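PDB 4WBY: A-adding tRNA nucleotidyltransferase from Aquifex aeolicus, which adds the terminal adenosine to tRNAs ending in CC, using ATP and magnesium, to complete their CCA end. Local coordinates for residues A[7-10]-A[11-15]. Numbering follows the deposited sequence.
Sequences ENIE and EIARE. With SO4 (sulfate ion), chain F.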
loop_
_atom_site.group_PDB
_atom_site.type_symbol
_atom_site.label_atom_id
_atom_site.label_comp_id
_atom_site.label_asym_id
_atom_site.label_seq_id
_atom_site.Cartn_x
_atom_site.Cartn_y
_atom_site.Cartn_z
ATOM N N GLU A 7 19.944 -12.825 9.939
ATOM C CA GLU A 7 21.372 -12.553 9.842
ATOM C C GLU A 7 21.666 -11.096 9.499
ATOM O O GLU A 7 22.670 -10.555 9.951
ATOM C CB GLU A 7 22.023 -13.478 8.807
ATOM C CG GLU A 7 22.244 -14.892 9.317
ATOM C CD GLU A 7 23.125 -15.727 8.399
ATOM O OE1 GLU A 7 22.999 -16.967 8.431
ATOM O OE2 GLU A 7 23.944 -15.146 7.655
ATOM N N ASN A 8 20.802 -10.449 8.715
ATOM C CA ASN A 8 21.107 -9.076 8.318
ATOM C C ASN A 8 20.866 -8.055 9.435
ATOM O O ASN A 8 21.323 -6.924 9.340
ATOM C CB ASN A 8 20.319 -8.681 7.062
ATOM C CG ASN A 8 18.837 -8.557 7.317
ATOM O OD1 ASN A 8 18.243 -9.403 7.978
ATOM N ND2 ASN A 8 18.225 -7.498 6.782
ATOM N N ILE A 9 20.173 -8.471 10.497
ATOM C CA ILE A 9 19.839 -7.607 11.633
ATOM C C ILE A 9 20.641 -7.976 12.890
ATOM O O ILE A 9 20.744 -7.190 13.820
ATOM C CB ILE A 9 18.320 -7.709 11.952
ATOM C CG1 ILE A 9 17.493 -7.275 10.743
ATOM C CG2 ILE A 9 17.911 -6.880 13.168
ATOM C CD1 ILE A 9 16.036 -7.501 10.961
ATOM N N GLU A 10 21.230 -9.168 12.893
ATOM C CA GLU A 10 21.865 -9.731 14.084
ATOM C C GLU A 10 22.924 -8.824 14.721
ATOM O O GLU A 10 22.896 -8.599 15.932
ATOM C CB GLU A 10 22.471 -11.095 13.730
ATOM C CG GLU A 10 23.521 -11.621 14.702
ATOM C CD GLU A 10 22.937 -12.218 15.977
ATOM O OE1 GLU A 10 21.703 -12.174 16.167
ATOM O OE2 GLU A 10 23.731 -12.740 16.796
ATOM N N GLU A 11 23.849 -8.288 13.931
ATOM C CA GLU A 11 24.921 -7.471 14.511
ATOM C C GLU A 11 24.378 -6.245 15.240
ATOM O O GLU A 11 24.779 -5.950 16.369
ATOM C CB GLU A 11 25.921 -7.035 13.438
ATOM C CG GLU A 11 26.806 -8.148 12.914
ATOM C CD GLU A 11 27.972 -7.632 12.083
ATOM O OE1 GLU A 11 28.118 -6.397 11.949
ATOM O OE2 GLU A 11 28.742 -8.464 11.559
ATOM N N ILE A 12 23.442 -5.543 14.612
ATOM C CA ILE A 12 22.860 -4.360 15.229
ATOM C C ILE A 12 21.975 -4.738 16.422
ATOM O O ILE A 12 22.005 -4.066 17.451
ATOM C CB ILE A 12 22.057 -3.530 14.194
ATOM C CG1 ILE A 12 23.013 -2.864 13.200
ATOM C CG2 ILE A 12 21.205 -2.462 14.881
ATOM C CD1 ILE A 12 24.013 -1.907 13.843
ATOM N N ALA A 13 21.197 -5.811 16.296
ATOM C CA ALA A 13 20.360 -6.254 17.412
ATOM C C ALA A 13 21.208 -6.551 18.661
ATOM O O ALA A 13 20.875 -6.118 19.774
ATOM C CB ALA A 13 19.561 -7.487 17.014
ATOM N N ARG A 14 22.309 -7.280 18.476
ATOM C CA ARG A 14 23.218 -7.573 19.581
ATOM C C ARG A 14 23.735 -6.286 20.213
ATOM O O ARG A 14 23.747 -6.138 21.441
ATOM C CB ARG A 14 24.406 -8.418 19.103
ATOM C CG ARG A 14 24.068 -9.848 18.718
ATOM C CD ARG A 14 23.847 -10.738 19.933
ATOM N NE ARG A 14 23.584 -12.108 19.507
ATOM C CZ ARG A 14 23.358 -13.119 20.338
ATOM N NH1 ARG A 14 23.371 -12.917 21.646
ATOM N NH2 ARG A 14 23.116 -14.332 19.859
ATOM N N GLU A 15 24.173 -5.357 19.365
ATOM C CA GLU A 15 24.757 -4.112 19.841
ATOM C C GLU A 15 23.734 -3.254 20.581
ATOM O O GLU A 15 24.055 -2.636 21.594
ATOM C CB GLU A 15 25.358 -3.328 18.679
ATOM C CG GLU A 15 26.113 -2.088 19.131
ATOM C CD GLU A 15 26.872 -1.426 18.008
ATOM O OE1 GLU A 15 26.615 -1.770 16.838
ATOM O OE2 GLU A 15 27.704 -0.548 18.300
HETATM S S SO4 F . 18.015 -15.178 7.932
HETATM O O1 SO4 F . 16.724 -14.923 8.580
HETATM O O2 SO4 F . 17.957 -16.456 7.220
HETATM O O3 SO4 F . 18.295 -14.097 6.984
HETATM O O4 SO4 F . 19.073 -15.241 8.932
HETATM O O HOH W 1 24.075 -8.533 11.006
HETATM O O HOH W 2 22.994 -5.907 11.617
#
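E10 and R14 sit one helical turn apart and form a salt bridge. E10 OE2 takes the N-H of R14 NE at 2.8 Å, and the bond is nearly straight (173°). The oxygen lies at the edge of the guanidinium, close to its plane, while the donor stands above the plane of the carboxylate. The two flat groups are almost perpendicular, 86° apart. E10 reaches this position because its chain bends at chi2 (78°), which turns the carboxylate along the helix. The other oxygen, OE1, is hydrogen-bonded to Y134 OH, and Y134 also makes a cation-pi contact with R14. With an alanine at E10, R14 NE and the Y134 hydroxyl would probably both lose their carboxylate partner, leaving the guanidinium freer to swing.

The buried side is apolar. I9 CG2 rests 4.2 Å from A13 CB, and the side chain of I9 also touches V43. I12 packs on L85 and L87. Two i to i+4 backbone bonds, A13 N to I9 O and R14 N to E10 O (2.9 Å each), tie the turns together.

The first turn is looser. Water 1 links E7 O to E11 N, and water 2 links N8 O to I12 N, each replacing a direct i to i+4 bond. A sulfate, probably from the crystallisation liquor, accepts the N-H of E7 at its O4 (2.8 Å).

An i to i+4 Glu-Arg salt bridge outside and apolar residues beneath are typical of an amphipathic helix; helix 7-22 packs this way against the sheet of the nucleotidyltransferase head domain, with I9 near the ATP-binding V33.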